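Local coordinates for chitin elicitor-binding protein (Oryza sativa subsp. japonica, PDB 5JCE) that binds chitin oligosaccharides from fungal cell walls at the rice cell membrane and helps pass the signal on to defence responses, at residues C5-G10 with C134-E139; Y85-Q90 with Q126-P131. All blocks are in the same frame, centred on the assembly; numbering follows the deposited sequence.

Contact 1. Residues C5-G10 with C134-E139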
loop_
_atom_site.group_PDB
_atom_site.type_symbol
_atom_site.label_atom_id
_atom_site.label_comp_id
_atom_site.label_asym_id
_atom_site.label_seq_id
_atom_site.Cartn_x
_atom_site.Cartn_y
_atom_site.Cartn_z
ATOM N N CYS A 5 -7.731 12.358 5.636
ATOM C CA CYS A 5 -6.298 12.565 5.623
ATOM C C CYS A 5 -6.026 14.033 5.924
ATOM O O CYS A 5 -6.701 14.900 5.393
ATOM C CB CYS A 5 -5.714 12.148 4.279
ATOM S SG CYS A 5 -3.941 12.329 4.191
ATOM N N ALA A 6 -5.057 14.318 6.786
ATOM C CA ALA A 6 -4.875 15.683 7.278
ATOM C C ALA A 6 -3.495 16.257 6.972
ATOM O O ALA A 6 -3.168 17.373 7.375
ATOM C CB ALA A 6 -5.134 15.734 8.768
ATOM N N VAL A 7 -2.678 15.502 6.260
ATOM C CA VAL A 7 -1.384 16.014 5.874
ATOM C C VAL A 7 -1.579 16.998 4.718
ATOM O O VAL A 7 -2.672 17.092 4.152
ATOM C CB VAL A 7 -0.412 14.877 5.481
ATOM C CG1 VAL A 7 -0.187 13.934 6.665
ATOM C CG2 VAL A 7 -0.937 14.115 4.277
ATOM N N ALA A 8 -0.518 17.731 4.388
ATOM C CA ALA A 8 -0.541 18.712 3.308
ATOM C C ALA A 8 -1.022 18.115 1.988
ATOM O O ALA A 8 -0.693 16.978 1.651
ATOM C CB ALA A 8 0.849 19.325 3.129
ATOM N N SER A 9 -1.802 18.886 1.244
ATOM C CA SER A 9 -2.296 18.434 -0.042
ATOM C C SER A 9 -1.144 18.242 -1.032
ATOM O O SER A 9 -0.166 19.000 -1.031
ATOM C CB SER A 9 -3.310 19.427 -0.591
ATOM O OG SER A 9 -3.866 18.956 -1.800
ATOM N N GLY A 10 -1.270 17.227 -1.880
ATOM C CA GLY A 10 -0.203 16.858 -2.788
ATOM C C GLY A 10 0.661 15.738 -2.237
ATOM O O GLY A 10 1.391 15.098 -2.987
ATOM N N CYS A 134 -8.150 5.938 0.836
ATOM C CA CYS A 134 -6.823 5.876 1.395
ATOM C C CYS A 134 -6.380 7.113 2.192
ATOM O O CYS A 134 -7.086 8.027 2.285
ATOM C CB CYS A 134 -5.861 5.590 0.282
ATOM S SG CYS A 134 -5.442 6.966 -0.725
ATOM N N SER A 135 -5.206 7.060 2.781
ATOM C CA SER A 135 -4.571 8.084 3.585
ATOM C C SER A 135 -3.221 7.415 3.551
ATOM O O SER A 135 -3.247 6.320 3.156
ATOM C CB SER A 135 -5.256 7.979 4.939
ATOM O OG SER A 135 -4.941 9.001 5.786
ATOM N N CYS A 136 -2.047 7.888 3.917
ATOM C CA CYS A 136 -1.669 9.190 4.395
ATOM C C CYS A 136 -1.369 9.508 5.841
ATOM O O CYS A 136 -0.242 9.652 6.203
ATOM C CB CYS A 136 -2.054 10.324 3.471
ATOM S SG CYS A 136 -0.956 10.320 2.003
ATOM N N ASP A 137 -2.369 9.683 6.654
ATOM C CA ASP A 137 -2.138 10.030 8.034
ATOM C C ASP A 137 -1.392 9.053 8.837
ATOM O O ASP A 137 -1.445 7.887 8.604
ATOM C CB ASP A 137 -3.451 10.128 8.741
ATOM C CG ASP A 137 -4.125 11.376 8.481
ATOM O OD1 ASP A 137 -3.456 12.398 8.424
ATOM O OD2 ASP A 137 -5.337 11.332 8.345
ATOM N N LYS A 138 -0.695 9.585 9.814
ATOM C CA LYS A 138 -0.008 8.812 10.798
ATOM C C LYS A 138 -0.930 8.343 11.874
ATOM O O LYS A 138 -1.985 8.875 12.088
ATOM C CB LYS A 138 1.081 9.614 11.466
ATOM C CG LYS A 138 2.323 9.764 10.646
ATOM C CD LYS A 138 3.503 10.171 11.493
ATOM C CE LYS A 138 4.628 10.634 10.605
ATOM N NZ LYS A 138 5.920 10.655 11.319
ATOM N N GLU A 139 -0.493 7.312 12.549
ATOM C CA GLU A 139 -1.178 6.767 13.693
ATOM C C GLU A 139 -0.248 6.947 14.896
ATOM O O GLU A 139 0.775 6.270 15.020
ATOM C CB GLU A 139 -1.506 5.290 13.484
ATOM C CG GLU A 139 -2.734 4.784 14.219
ATOM C CD GLU A 139 -3.956 5.632 13.915
ATOM O OE1 GLU A 139 -4.869 5.703 14.773
ATOM O OE2 GLU A 139 -3.996 6.238 12.811
#

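Contact 2. Residues Y85-Q90 with Q126-P131. With NAG (2-acetamido-2-deoxy-beta-D-glucopyranose), chain C; NAG (2-acetamido-2-deoxy-beta-D-glucopyranose), chain B.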
loop_
_atom_site.group_PDB
_atom_site.type_symbol
_atom_site.label_atom_id
_atom_site.label_comp_id
_atom_site.label_asym_id
_atom_site.label_seq_id
_atom_site.Cartn_x
_atom_site.Cartn_y
_atom_site.Cartn_z
ATOM N N TYR A 85 -10.220 2.576 -15.332
ATOM C CA TYR A 85 -11.167 1.617 -15.857
ATOM C C TYR A 85 -11.677 2.052 -17.233
ATOM O O TYR A 85 -12.015 3.215 -17.433
ATOM C CB TYR A 85 -12.327 1.448 -14.873
ATOM C CG TYR A 85 -13.299 0.391 -15.307
ATOM C CD1 TYR A 85 -13.047 -0.945 -15.063
ATOM C CD2 TYR A 85 -14.460 0.730 -15.983
ATOM C CE1 TYR A 85 -13.920 -1.912 -15.469
ATOM C CE2 TYR A 85 -15.343 -0.235 -16.390
ATOM C CZ TYR A 85 -15.066 -1.555 -16.131
ATOM O OH TYR A 85 -15.940 -2.536 -16.538
ATOM N N VAL A 86 -11.705 1.114 -18.177
ATOM C CA VAL A 86 -12.267 1.336 -19.509
ATOM C C VAL A 86 -13.672 0.752 -19.617
ATOM O O VAL A 86 -13.864 -0.460 -19.472
ATOM C CB VAL A 86 -11.399 0.704 -20.620
ATOM C CG1 VAL A 86 -11.921 1.123 -21.997
ATOM C CG2 VAL A 86 -9.941 1.093 -20.452
ATOM N N VAL A 87 -14.645 1.613 -19.894
ATOM C CA VAL A 87 -16.050 1.224 -19.914
ATOM C C VAL A 87 -16.380 0.217 -21.018
ATOM O O VAL A 87 -16.036 0.416 -22.183
ATOM C CB VAL A 87 -16.936 2.461 -20.074
ATOM C CG1 VAL A 87 -18.389 2.063 -20.295
ATOM C CG2 VAL A 87 -16.776 3.362 -18.856
ATOM N N GLN A 88 -17.038 -0.873 -20.634
ATOM C CA GLN A 88 -17.410 -1.928 -21.572
ATOM C C GLN A 88 -18.851 -1.713 -22.025
ATOM O O GLN A 88 -19.620 -1.061 -21.313
ATOM C CB GLN A 88 -17.238 -3.311 -20.926
ATOM C CG GLN A 88 -15.799 -3.668 -20.578
ATOM C CD GLN A 88 -14.816 -3.291 -21.669
ATOM O OE1 GLN A 88 -14.915 -3.759 -22.806
ATOM N NE2 GLN A 88 -13.866 -2.420 -21.333
ATOM N N PRO A 89 -19.210 -2.242 -23.214
ATOM C CA PRO A 89 -20.516 -2.145 -23.874
ATOM C C PRO A 89 -21.730 -1.735 -23.022
ATOM O O PRO A 89 -22.397 -0.778 -23.430
ATOM C CB PRO A 89 -20.681 -3.548 -24.439
ATOM C CG PRO A 89 -19.237 -3.907 -24.864
ATOM C CD PRO A 89 -18.287 -2.981 -24.093
ATOM N N GLN A 90 -22.032 -2.387 -21.900
ATOM C CA GLN A 90 -23.146 -1.885 -21.084
ATOM C C GLN A 90 -22.870 -1.755 -19.589
ATOM O O GLN A 90 -23.701 -2.134 -18.750
ATOM C CB GLN A 90 -24.376 -2.757 -21.259
ATOM C CG GLN A 90 -24.441 -3.505 -22.560
ATOM C CD GLN A 90 -25.804 -4.107 -22.772
ATOM O OE1 GLN A 90 -25.980 -5.327 -22.698
ATOM N NE2 GLN A 90 -26.790 -3.247 -23.041
ATOM N N GLN A 126 -14.830 4.808 -22.745
ATOM C CA GLN A 126 -14.476 5.971 -21.939
ATOM C C GLN A 126 -13.607 5.530 -20.757
ATOM O O GLN A 126 -13.837 4.482 -20.155
ATOM C CB GLN A 126 -15.729 6.705 -21.453
ATOM C CG GLN A 126 -15.444 7.995 -20.695
ATOM C CD GLN A 126 -16.698 8.613 -20.085
ATOM O OE1 GLN A 126 -17.828 8.213 -20.394
ATOM N NE2 GLN A 126 -16.499 9.563 -19.175
ATOM N N THR A 127 -12.592 6.310 -20.423
ATOM C CA THR A 127 -11.749 5.911 -19.325
ATOM C C THR A 127 -12.097 6.690 -18.083
ATOM O O THR A 127 -12.426 7.878 -18.132
ATOM C CB THR A 127 -10.261 6.078 -19.637
ATOM O OG1 THR A 127 -9.974 7.452 -19.931
ATOM C CG2 THR A 127 -9.874 5.190 -20.807
ATOM N N LEU A 128 -12.011 5.974 -16.968
ATOM C CA LEU A 128 -12.452 6.437 -15.669
ATOM C C LEU A 128 -11.349 6.245 -14.673
ATOM O O LEU A 128 -10.863 5.134 -14.469
ATOM C CB LEU A 128 -13.678 5.663 -15.206
ATOM C CG LEU A 128 -14.968 5.764 -15.995
ATOM C CD1 LEU A 128 -15.957 4.728 -15.485
ATOM C CD2 LEU A 128 -15.516 7.175 -15.859
ATOM N N TRP A 129 -10.942 7.323 -14.046
ATOM C CA TRP A 129 -10.132 7.182 -12.865
ATOM C C TRP A 129 -11.017 6.641 -11.712
ATOM O O TRP A 129 -12.130 7.104 -11.494
ATOM C CB TRP A 129 -9.489 8.525 -12.543
ATOM C CG TRP A 129 -8.962 8.650 -11.181
ATOM C CD1 TRP A 129 -8.324 7.686 -10.437
ATOM C CD2 TRP A 129 -9.009 9.820 -10.376
ATOM N NE1 TRP A 129 -7.981 8.197 -9.205
ATOM C CE2 TRP A 129 -8.389 9.504 -9.141
ATOM C CE3 TRP A 129 -9.519 11.108 -10.571
ATOM C CZ2 TRP A 129 -8.266 10.438 -8.109
ATOM C CZ3 TRP A 129 -9.400 12.031 -9.543
ATOM C CH2 TRP A 129 -8.784 11.691 -8.324
ATOM N N ILE A 130 -10.569 5.631 -10.999
ATOM C CA ILE A 130 -11.357 5.100 -9.917
ATOM C C ILE A 130 -10.615 5.489 -8.695
ATOM O O ILE A 130 -9.551 4.986 -8.493
ATOM C CB ILE A 130 -11.396 3.575 -9.975
ATOM C CG1 ILE A 130 -12.027 3.100 -11.275
ATOM C CG2 ILE A 130 -12.132 3.005 -8.792
ATOM C CD1 ILE A 130 -13.344 3.743 -11.583
ATOM N N PRO A 131 -11.214 6.404 -7.846
ATOM C CA PRO A 131 -10.395 6.786 -6.699
ATOM C C PRO A 131 -10.618 6.010 -5.422
ATOM O O PRO A 131 -11.505 6.277 -4.665
ATOM C CB PRO A 131 -10.769 8.234 -6.502
ATOM C CG PRO A 131 -12.200 8.275 -6.782
ATOM C CD PRO A 131 -12.531 7.149 -7.692
HETATM C C1 NAG C . -9.493 10.960 -19.553
HETATM C C2 NAG C . -10.900 11.433 -19.317
HETATM C C3 NAG C . -11.041 11.866 -17.889
HETATM C C4 NAG C . -10.730 10.695 -16.998
HETATM C C5 NAG C . -9.295 10.347 -17.239
HETATM C C6 NAG C . -8.900 9.139 -16.437
HETATM C C7 NAG C . -11.616 12.274 -21.405
HETATM C C8 NAG C . -11.703 13.423 -22.311
HETATM N N2 NAG C . -11.131 12.503 -20.223
HETATM O O3 NAG C . -12.359 12.266 -17.683
HETATM O O4 NAG C . -10.874 11.039 -15.630
HETATM O O5 NAG C . -9.182 9.991 -18.589
HETATM O O6 NAG C . -7.805 8.541 -17.090
HETATM O O7 NAG C . -11.994 11.208 -21.766
HETATM C C1 NAG B . -6.252 10.389 -23.531
HETATM C C2 NAG B . -6.452 9.116 -22.726
HETATM C C3 NAG B . -7.811 9.070 -22.063
HETATM C C4 NAG B . -8.136 10.379 -21.387
HETATM C C5 NAG B . -8.026 11.471 -22.390
HETATM C C6 NAG B . -8.157 12.785 -21.704
HETATM C C7 NAG B . -5.191 7.175 -23.406
HETATM C C8 NAG B . -5.172 5.896 -24.160
HETATM N N2 NAG B . -6.278 7.920 -23.525
HETATM O O3 NAG B . -7.740 8.056 -21.081
HETATM O O4 NAG B . -9.458 10.393 -20.871
HETATM O O5 NAG B . -6.686 11.485 -22.759
HETATM O O6 NAG B . -6.809 13.167 -21.581
HETATM O O7 NAG B . -4.255 7.516 -22.743
#

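Contact 1. Residues C5-G10 with C134-E139
Cys5 and Ser135 bring the two irregular segments closest, their CA atoms 5.2 Å apart. Asp137 makes the polar link. Its OD1 accepts a hydrogen bond from Ala6 N at 3.0 Å, with an N-H...O angle of 158°; the N-H arrives on the syn side of the carboxylate, 23° out of its plane. With CG anti to the carbonyl carbon and beside its own backbone N (chi1 -79°), the carboxylate reaches the Ala6 amide. The other oxygen, OD2, forms a salt bridge with Arg174. At Ala6 it is the backbone N-H that matters, the short side chain only skirting the carboxylate, with CB 3.8 Å from Asp137 OD1. Ser135 probably helps hold the backbone of Asp137 in place: its OG accepts from Asp137 N at 2.8 Å in an ST turn, is hydrogen-bonded to Thr4 O, and lies 3.6 Å from Cys5 CB. Val7 adds an apolar touch, CG2 meeting Cys136 CB at 4.0 Å, while its side chain and that of Asp137 run past each other in opposite directions. The sulfurs of both Cys5 and Cys136 are modelled as bonded to Cys72; one sulfur makes a single disulfide, and the detailed pairing here is therefore doubtful. The chemistry implies that the buried carboxylate of Asp137 is probably kept ionised by Arg174 and the amide of Ala6, joining the N-terminal loop to helix 168-175.

Contact 2. Residues Y85-Q90 with Q126-P131
Tyr85 pairs with Leu128 through two backbone bonds, Tyr85 N to Leu128 O and Leu128 N to Tyr85 O, both 2.8 Å, making an antiparallel hydrogen-bonded pair. The Tyr85 ring reaches helix 93-100, its CG set opposite the backbone N (chi1 -176°), and meets Ile96 and Val100; its CB rests 4.0 Å from Ile130 CG1. Tyrosine suits the place because its ring packs on apolar helix residues while its hydroxyl bonds to Asp91. Val86 follows in a non-hydrogen-bonded pair with Thr127, on the opposite sheet face from Tyr85 and Leu128; the two beta-branched side chains lie side by side and point the same way. Just past the strand, Val87 N continues the backbone bonding with a nearly straight 3.0 Å bond (170°) to Gln126 O, while its CG2 packs 3.7 Å from Leu128 CD1 as part of the buried layer. Gln88 folds back instead, and its NE2 donates to Val86 O from above the carbonyl plane. Across the sheet, Thr127 OG1 sits 2.6 Å from O3 of the chain B sugar and 3.0 Å from O5 of the chain C sugar. With a valine here the hydroxyl is gone, and the two sugars would probably be held less firmly against the strand. Asn114 OD1 accepts from Trp129 N and is also hydrogen-bonded to the bound glycan. Two antiparallel strands covered by helices 93-100 and 107-113 make the beta-alpha-alpha-beta fold of a LysM domain, with the bound N-acetylglucosamine units lying against strand 127-129, at Thr127, Trp129 and Asn114.

Overall arrangement
From the N terminus, the chain leaves strand 3-4 through residues 5-10, the first half of contact 1, and runs through strands 12-20 and 63-72 before entering the LysM unit at 85-90. There the two helices 93-100 and 107-113 intervene before 126-131 returns to close contact 2, a loop of 35 residues. A few residues later, 134-139 closes contact 1 over 123 residues, so the smaller loop is nested inside the larger and nothing crosses. The centres lie about 27 Å apart and the contacts meet only through sequence. Contact 2 seals a chitin-binding LysM domain; contact 1 ties its exit toward strand 144-150 back to the N-terminal region.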